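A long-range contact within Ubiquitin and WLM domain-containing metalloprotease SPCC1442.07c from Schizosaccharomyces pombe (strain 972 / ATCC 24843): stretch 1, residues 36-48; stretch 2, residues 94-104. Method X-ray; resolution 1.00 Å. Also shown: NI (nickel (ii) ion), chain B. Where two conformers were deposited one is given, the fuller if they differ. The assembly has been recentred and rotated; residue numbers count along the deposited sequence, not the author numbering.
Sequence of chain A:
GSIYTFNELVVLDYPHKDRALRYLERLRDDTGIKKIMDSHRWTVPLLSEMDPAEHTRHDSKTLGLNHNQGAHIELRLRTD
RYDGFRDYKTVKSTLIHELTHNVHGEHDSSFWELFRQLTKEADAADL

Stretch 1, residues 36-48: IMDSHRWTVPLLS
Stretch 2 94-104: TLIHELTHNVH

The indole of Trp-42 lies against the C-terminal end of the second stretch with polar atoms over one of its faces: Asn-102 ND2 sits 3.4 Å from Trp-42 CG, and the carbonyl oxygen Leu-99 O lies 3.6 Å from Trp-42 CH2. The amide nitrogen thus rests on the electron-rich ring, while Asn-102 OD1 is hydrogen-bonded elsewhere in the structure and Leu-99 O accepts from Asn-102 N (2.9 Å). Asn-102 CB makes a CH-pi contact, 4.0 Å from the centroid of the five-membered ring of Trp-42 and 26° off its normal. No hydrogen bond crosses between the stretches; the 449 Å² they bury together is held by apolar and ring contacts.

Stretch 1 enters as a helix that began earlier in the chain, with a bond from His-40 N to Ile-36 O (2.9 Å). Arg-41 is the first residue to leave helical phi/psi (54/56), in a Schellman motif in which Trp-42 N reaches Met-37 O at 2.9 Å and Arg-41 N bonds weakly to Asp-38 O at 3.2 Å. The chain then runs extended from Trp-42 (-109/125) through Val-44 (-115/115), turns a corner at Pro-45 (-60/-36), and is a strand by Leu-47 (-121/120). Stretch 2 continues a helix through Thr-94 to Leu-99 (phi/psi near -60/-40), with Leu-99 N to Leu-95 O at 2.8 Å. The two helix axes run nearly parallel, 14° apart, and approach to 12.1 Å. In register, Ile-36 CA lies nearest Ile-96 CA (8.8 Å), Trp-42 CA nearest Asn-102 CA (8.1 Å) and Leu-47 CA nearest Leu-95 CA (9.7 Å).

Leu-99 (m, t) fills the space between helix and extended segment. Leu-99 CD1 packs 3.9 Å from Ile-36 CD1 and 4.2 Å from Met-37 CG, Leu-99 CD2 lies 4.2 Å from Val-44 CG2 (Val-44 t), and Leu-99 CB 3.8 Å from Trp-42 CZ3. Ile-36 (p, t) also places CD1 4.0 Å from CG1 of Ile-96 (m, t), while Met-37 (m, t, p) starts sideways and brings its end nearer. Trp-42 (chi1 -71°, chi2 -30°) and Asn-102 (chi1 -71°, chi2 -10°) set the ring contact. Val-103 (t) meets the indole at its edge, CG2 to Trp-42 CZ2 3.7 Å, and the same methyl approaches His-40 (chi1 -137°, between wells; chi2 -56°) obliquely, 3.8 Å from CE1. After the corner, the strand brings Leu-47 beside Leu-95, near the start of stretch 2; both are t, p, and Leu-47 CD1 touches Leu-95 CD1 at 4.3 Å.

Clear of this contact, His-97 NE2 and His-101 NE2 each bind nickel NI at 2.1 Å, as befits a metalloprotease.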

ATOM      1  N   ILE A  36       0.568   2.226  11.137  1.00  7.03           N
ATOM      2  CA  ILE A  36       1.070   3.465  10.621  1.00  7.12           C
ATOM      3  C   ILE A  36      -0.043   4.394  10.114  1.00  6.91           C
ATOM      4  O   ILE A  36       0.097   5.628  10.221  1.00  7.90           O
ATOM      5  CB  ILE A  36       2.191   3.290   9.585  1.00  7.22           C
ATOM      6  CG1 ILE A  36       1.747   2.523   8.361  1.00  7.46           C
ATOM      7  CG2 ILE A  36       3.392   2.675  10.270  1.00  8.32           C
ATOM      8  CD1 ILE A  36       2.777   2.479   7.243  1.00  7.22           C
ATOM      9  N   MET A  37      -1.104   3.850   9.533  1.00  7.08           N
ATOM     10  CA  MET A  37      -2.208   4.721   9.106  1.00  7.54           C
ATOM     11  C   MET A  37      -2.877   5.381  10.314  1.00  7.88           C
ATOM     12  O   MET A  37      -3.246   6.556  10.245  1.00  8.00           O
ATOM     13  CB  MET A  37      -3.141   3.981   8.212  1.00  8.74           C
ATOM     14  CG  MET A  37      -2.391   3.607   6.927  1.00  9.50           C
ATOM     15  SD  MET A  37      -3.425   2.715   5.691  1.00  9.17           S
ATOM     16  CE  MET A  37      -4.482   4.057   5.104  1.00  8.62           C
ATOM     17  N   ASP A  38      -2.991   4.637  11.419  1.00  7.29           N
ATOM     18  CA  ASP A  38      -3.518   5.225  12.654  0.50  8.42           C
ATOM     19  C   ASP A  38      -2.527   6.260  13.184  1.00  8.56           C
ATOM     20  O   ASP A  38      -2.932   7.381  13.538  1.00  9.85           O
ATOM     21  CB  ASP A  38      -3.764   4.126  13.682  0.50  9.64           C
ATOM     22  CG  ASP A  38      -5.013   3.361  13.415  0.50  8.89           C
ATOM     23  OD1 ASP A  38      -5.110   2.225  13.899  0.50 13.58           O
ATOM     24  OD2 ASP A  38      -6.022   3.977  12.935  0.50 14.80           O
ATOM     25  N   SER A  39      -1.243   5.923  13.277  1.00  8.50           N
ATOM     26  CA  SER A  39      -0.264   6.851  13.884  0.50  9.01           C
ATOM     27  C   SER A  39      -0.150   8.140  13.121  1.00  8.48           C
ATOM     28  O   SER A  39       0.000   9.217  13.696  1.00  9.81           O
ATOM     29  CB  SER A  39       1.114   6.162  13.992  0.50 11.41           C
ATOM     30  OG  SER A  39       1.039   5.051  14.864  0.50 15.44           O
ATOM     31  N   HIS A  40      -0.197   8.043  11.781  1.00  8.10           N
ATOM     32  CA  HIS A  40      -0.041   9.184  10.924  1.00  8.61           C
ATOM     33  C   HIS A  40      -1.374   9.788  10.440  1.00  8.14           C
ATOM     34  O   HIS A  40      -1.372  10.736   9.689  1.00 10.26           O
ATOM     35  CB  HIS A  40       0.927   8.924   9.763  1.00  8.48           C
ATOM     36  CG  HIS A  40       1.851  10.020   9.486  1.00  7.98           C
ATOM     37  ND1 HIS A  40       1.406  11.280   9.211  1.00  9.56           N
ATOM     38  CD2 HIS A  40       3.199  10.115   9.485  1.00  8.60           C
ATOM     39  CE1 HIS A  40       2.430  12.102   9.005  1.00  9.65           C
ATOM     40  NE2 HIS A  40       3.554  11.417   9.162  1.00  9.15           N
ATOM     41  N   ARG A  41      -2.472   9.252  10.930  1.00  8.72           N
ATOM     42  CA  ARG A  41      -3.837   9.764  10.644  1.00  8.90           C
ATOM     43  C   ARG A  41      -4.102   9.875   9.147  1.00  8.20           C
ATOM     44  O   ARG A  41      -4.479  10.909   8.650  1.00 10.05           O
ATOM     45  CB  ARG A  41      -4.095  11.035  11.417  1.00  9.66           C
ATOM     46  CG  ARG A  41      -4.103  10.836  12.884  1.00 10.39           C
ATOM     47  CD  ARG A  41      -4.305  12.067  13.732  1.00 13.57           C
ATOM     48  NE  ARG A  41      -5.442  12.848  13.352  1.00 17.97           N
ATOM     49  CZ  ARG A  41      -5.427  14.029  12.725  1.00 33.50           C
ATOM     50  NH1 ARG A  41      -6.590  14.629  12.481  1.00 38.24           N
ATOM     51  NH2 ARG A  41      -4.290  14.610  12.311  1.00 36.68           N
ATOM     52  N   TRP A  42      -3.933   8.763   8.437  1.00  7.90           N
ATOM     53  CA  TRP A  42      -4.170   8.695   6.993  1.00  8.09           C
ATOM     54  C   TRP A  42      -5.393   7.903   6.676  1.00  8.24           C
ATOM     55  O   TRP A  42      -5.541   6.739   7.072  1.00  9.33           O
ATOM     56  CB  TRP A  42      -2.972   8.044   6.318  1.00  8.63           C
ATOM     57  CG  TRP A  42      -1.757   8.873   6.294  1.00  8.98           C
ATOM     58  CD1 TRP A  42      -1.698  10.220   6.252  1.00  9.61           C
ATOM     59  CD2 TRP A  42      -0.421   8.421   6.324  1.00  9.06           C
ATOM     60  NE1 TRP A  42      -0.374  10.645   6.227  1.00 10.01           N
ATOM     61  CE2 TRP A  42       0.414   9.541   6.262  1.00  9.70           C
ATOM     62  CE3 TRP A  42       0.171   7.144   6.418  1.00 10.55           C
ATOM     63  CZ2 TRP A  42       1.826   9.434   6.299  1.00 10.52           C
ATOM     64  CZ3 TRP A  42       1.551   7.062   6.469  1.00 12.29           C
ATOM     65  CH2 TRP A  42       2.333   8.176   6.340  1.00 12.33           C
ATOM     66  N   THR A  43      -6.314   8.557   5.915  1.00  8.70           N
ATOM     67  CA  THR A  43      -7.428   7.916   5.261  1.00  8.57           C
ATOM     68  C   THR A  43      -7.214   8.003   3.778  1.00  8.08           C
ATOM     69  O   THR A  43      -6.963   9.096   3.241  1.00 10.51           O
ATOM     70  CB  THR A  43      -8.750   8.582   5.617  1.00  9.91           C
ATOM     71  OG1 THR A  43      -8.971   8.565   7.041  1.00 10.19           O
ATOM     72  CG2 THR A  43      -9.877   7.976   4.842  1.00 10.03           C
ATOM     73  N   VAL A  44      -7.205   6.876   3.098  1.00  6.76           N
ATOM     74  CA  VAL A  44      -6.976   6.823   1.640  1.00  6.76           C
ATOM     75  C   VAL A  44      -8.267   6.310   1.013  1.00  6.25           C
ATOM     76  O   VAL A  44      -8.688   5.170   1.234  1.00  6.89           O
ATOM     77  CB  VAL A  44      -5.773   5.915   1.318  1.00  6.84           C
ATOM     78  CG1 VAL A  44      -5.642   5.709  -0.176  1.00  7.59           C
ATOM     79  CG2 VAL A  44      -4.511   6.520   1.905  1.00  7.81           C
ATOM     80  N   PRO A  45      -8.931   7.145   0.207  1.00  6.02           N
ATOM     81  CA  PRO A  45     -10.230   6.708  -0.324  1.00  6.27           C
ATOM     82  C   PRO A  45     -10.197   5.443  -1.174  1.00  6.03           C
ATOM     83  O   PRO A  45     -11.139   4.648  -1.131  1.00  6.74           O
ATOM     84  CB  PRO A  45     -10.698   7.925  -1.151  1.00  7.46           C
ATOM     85  CG  PRO A  45     -10.135   9.090  -0.388  1.00  8.44           C
ATOM     86  CD  PRO A  45      -8.760   8.614   0.075  1.00  7.04           C
ATOM     87  N   LEU A  46      -9.136   5.271  -1.955  1.00  5.36           N
ATOM     88  CA  LEU A  46      -9.096   4.185  -2.906  1.00  5.41           C
ATOM     89  C   LEU A  46      -7.725   3.557  -2.952  1.00  4.88           C
ATOM     90  O   LEU A  46      -6.698   4.276  -3.068  1.00  5.46           O
ATOM     91  CB  LEU A  46      -9.442   4.722  -4.309  1.00  6.08           C
ATOM     92  CG  LEU A  46      -9.522   3.726  -5.472  1.00  8.78           C
ATOM     93  CD1 LEU A  46     -10.503   2.619  -5.215  1.00 10.63           C
ATOM     94  CD2 LEU A  46      -9.834   4.464  -6.769  1.00  9.36           C
ATOM     95  N   LEU A  47      -7.664   2.223  -2.893  1.00  5.17           N
ATOM     96  CA  LEU A  47      -6.450   1.441  -3.099  1.00  5.07           C
ATOM     97  C   LEU A  47      -6.765   0.520  -4.269  1.00  5.00           C
ATOM     98  O   LEU A  47      -7.728  -0.286  -4.212  1.00  5.52           O
ATOM     99  CB  LEU A  47      -6.107   0.610  -1.877  1.00  5.03           C
ATOM    100  CG  LEU A  47      -4.886  -0.301  -1.983  1.00  5.89           C
ATOM    101  CD1 LEU A  47      -3.621   0.519  -2.217  1.00  6.50           C
ATOM    102  CD2 LEU A  47      -4.747  -1.158  -0.751  1.00  6.57           C
ATOM    103  N   SER A  48      -6.014   0.624  -5.365  1.00  5.15           N
ATOM    104  CA  SER A  48      -6.256  -0.148  -6.575  0.50  5.37           C
ATOM    105  C   SER A  48      -5.032  -0.948  -6.974  1.00  5.75           C
ATOM    106  O   SER A  48      -3.887  -0.600  -6.682  1.00  6.39           O
ATOM    107  CB  SER A  48      -6.589   0.717  -7.775  0.50  6.20           C
ATOM    108  OG  SER A  48      -7.787   1.518  -7.589  0.50  5.55           O
ATOM    109  N   THR A  94       6.476  -1.356  -0.913  1.00  4.88           N
ATOM    110  CA  THR A  94       6.013  -0.398  -1.902  1.00  5.09           C
ATOM    111  C   THR A  94       4.811   0.403  -1.384  1.00  4.70           C
ATOM    112  O   THR A  94       4.750   1.618  -1.554  1.00  4.96           O
ATOM    113  CB  THR A  94       5.711  -1.057  -3.236  1.00  5.65           C
ATOM    114  OG1 THR A  94       6.911  -1.620  -3.754  1.00  8.29           O
ATOM    115  CG2 THR A  94       5.078  -0.112  -4.236  1.00  6.58           C
ATOM    116  N   LEU A  95       3.894  -0.245  -0.700  1.00  4.61           N
ATOM    117  CA  LEU A  95       2.754   0.482  -0.111  1.00  4.68           C
ATOM    118  C   LEU A  95       3.228   1.513   0.894  1.00  4.57           C
ATOM    119  O   LEU A  95       2.723   2.638   0.938  1.00  5.14           O
ATOM    120  CB  LEU A  95       1.748  -0.483   0.488  1.00  4.78           C
ATOM    121  CG  LEU A  95       0.530   0.173   1.166  1.00  5.38           C
ATOM    122  CD1 LEU A  95      -0.202   1.149   0.258  1.00  5.55           C
ATOM    123  CD2 LEU A  95      -0.406  -0.911   1.678  1.00  5.35           C
ATOM    124  N   ILE A  96       4.204   1.151   1.750  1.00  4.80           N
ATOM    125  CA  ILE A  96       4.746   2.126   2.699  1.00  5.16           C
ATOM    126  C   ILE A  96       5.397   3.290   1.975  1.00  4.95           C
ATOM    127  O   ILE A  96       5.238   4.436   2.402  1.00  5.36           O
ATOM    128  CB  ILE A  96       5.667   1.416   3.724  1.00  5.58           C
ATOM    129  CG1 ILE A  96       4.861   0.393   4.522  1.00  5.91           C
ATOM    130  CG2 ILE A  96       6.353   2.432   4.587  1.00  6.62           C
ATOM    131  CD1 ILE A  96       5.647  -0.458   5.486  1.00  8.75           C
ATOM    132  N   HIS A  97       6.116   3.018   0.885  1.00  5.13           N
ATOM    133  CA  HIS A  97       6.664   4.067   0.057  1.00  5.22           C
ATOM    134  C   HIS A  97       5.537   4.995  -0.417  1.00  4.90           C
ATOM    135  O   HIS A  97       5.639   6.236  -0.281  1.00  5.29           O
ATOM    136  CB  HIS A  97       7.415   3.421  -1.123  1.00  5.65           C
ATOM    137  CG  HIS A  97       7.933   4.399  -2.111  1.00  6.09           C
ATOM    138  ND1 HIS A  97       9.277   4.515  -2.398  1.00  7.15           N
ATOM    139  CD2 HIS A  97       7.327   5.294  -2.926  1.00  6.77           C
ATOM    140  CE1 HIS A  97       9.419   5.429  -3.346  1.00  7.64           C
ATOM    141  NE2 HIS A  97       8.265   5.947  -3.683  1.00  7.21           N
ATOM    142  N   GLU A  98       4.478   4.432  -0.986  1.00  4.87           N
ATOM    143  CA  GLU A  98       3.392   5.273  -1.461  1.00  4.66           C
ATOM    144  C   GLU A  98       2.736   6.065  -0.328  1.00  4.86           C
ATOM    145  O   GLU A  98       2.421   7.253  -0.526  1.00  5.52           O
ATOM    146  CB  GLU A  98       2.353   4.507  -2.255  1.00  5.11           C
ATOM    147  CG  GLU A  98       2.883   3.658  -3.413  1.00  5.93           C
ATOM    148  CD  GLU A  98       3.852   4.239  -4.293  1.00  7.06           C
ATOM    149  OE1 GLU A  98       3.929   5.474  -4.391  1.00  8.08           O
ATOM    150  OE2 GLU A  98       4.558   3.411  -4.942  1.00  9.11           O
ATOM    151  N   LEU A  99       2.542   5.479   0.817  1.00  4.71           N
ATOM    152  CA  LEU A  99       1.981   6.226   1.941  1.00  5.36           C
ATOM    153  C   LEU A  99       2.870   7.398   2.344  1.00  5.30           C
ATOM    154  O   LEU A  99       2.372   8.453   2.739  1.00  5.94           O
ATOM    155  CB  LEU A  99       1.751   5.305   3.125  1.00  5.41           C
ATOM    156  CG  LEU A  99       0.566   4.334   2.971  1.00  5.59           C
ATOM    157  CD1 LEU A  99       0.615   3.297   4.065  1.00  6.33           C
ATOM    158  CD2 LEU A  99      -0.780   5.064   3.017  1.00  6.26           C
ATOM    159  N   THR A 100       4.199   7.219   2.265  1.00  5.52           N
ATOM    160  CA  THR A 100       5.123   8.280   2.592  1.00  5.70           C
ATOM    161  C   THR A 100       4.895   9.498   1.717  1.00  6.07           C
ATOM    162  O   THR A 100       5.059  10.650   2.135  1.00  7.08           O
ATOM    163  CB  THR A 100       6.579   7.749   2.471  1.00  6.39           C
ATOM    164  OG1 THR A 100       6.774   6.624   3.297  1.00  7.00           O
ATOM    165  CG2 THR A 100       7.572   8.783   2.946  1.00  7.69           C
ATOM    166  N   HIS A 101       4.493   9.285   0.459  1.00  5.99           N
ATOM    167  CA  HIS A 101       4.143  10.335  -0.467  1.00  7.11           C
ATOM    168  C   HIS A 101       2.857  11.093  -0.076  1.00  7.19           C
ATOM    169  O   HIS A 101       2.552  12.123  -0.684  1.00  8.60           O
ATOM    170  CB  HIS A 101       3.983   9.830  -1.890  1.00  6.67           C
ATOM    171  CG  HIS A 101       5.279   9.503  -2.596  1.00  6.76           C
ATOM    172  ND1 HIS A 101       6.284  10.417  -2.780  1.00  7.91           N
ATOM    173  CD2 HIS A 101       5.634   8.403  -3.295  1.00  7.02           C
ATOM    174  CE1 HIS A 101       7.218   9.848  -3.530  1.00  7.81           C
ATOM    175  NE2 HIS A 101       6.861   8.636  -3.883  1.00  7.37           N
ATOM    176  N   ASN A 102       2.132  10.662   0.946  1.00  6.59           N
ATOM    177  CA  ASN A 102       1.081  11.513   1.509  1.00  8.00           C
ATOM    178  C   ASN A 102       1.666  12.797   2.057  1.00  8.54           C
ATOM    179  O   ASN A 102       0.947  13.807   2.126  1.00 11.38           O
ATOM    180  CB  ASN A 102       0.306  10.813   2.583  1.00  7.35           C
ATOM    181  CG  ASN A 102      -0.611   9.715   2.069  1.00  7.81           C
ATOM    182  OD1 ASN A 102      -0.827   9.569   0.872  1.00 10.04           O
ATOM    183  ND2 ASN A 102      -1.186   8.938   2.972  1.00  9.53           N
ATOM    184  N   VAL A 103       2.944  12.770   2.491  1.00  8.71           N
ATOM    185  CA  VAL A 103       3.613  13.885   3.141  1.00 10.47           C
ATOM    186  C   VAL A 103       4.677  14.452   2.256  1.00 11.03           C
ATOM    187  O   VAL A 103       4.806  15.680   2.153  1.00 16.47           O
ATOM    188  CB  VAL A 103       4.212  13.409   4.514  1.00 11.87           C
ATOM    189  CG1 VAL A 103       4.939  14.529   5.270  1.00 14.75           C
ATOM    190  CG2 VAL A 103       3.128  12.798   5.380  1.00 14.34           C
ATOM    191  N   HIS A 104       5.512  13.625   1.636  1.00  9.78           N
ATOM    192  CA  HIS A 104       6.703  14.114   0.919  1.00 10.43           C
ATOM    193  C   HIS A 104       6.578  13.767  -0.576  1.00 10.24           C
ATOM    194  O   HIS A 104       6.476  12.556  -0.913  1.00 10.34           O
ATOM    195  CB  HIS A 104       7.944  13.464   1.515  1.00 11.71           C
ATOM    196  CG  HIS A 104       8.151  13.834   2.957  1.00 11.80           C
ATOM    197  ND1 HIS A 104       8.431  15.143   3.360  1.00 15.64           N
ATOM    198  CD2 HIS A 104       8.037  13.092   4.090  1.00 12.84           C
ATOM    199  CE1 HIS A 104       8.477  15.141   4.669  1.00 17.77           C
ATOM    200  NE2 HIS A 104       8.259  13.921   5.146  1.00 15.20           N
TER
HETATM  201 NI    NI B 201       7.832   7.326  -5.164  1.00  8.23          NI
HETATM  202  O   HOH W   1       7.276   8.470  -6.879  1.00 13.65           O
HETATM  203  O   HOH W   2       8.532   5.898  -6.646  1.00 12.46           O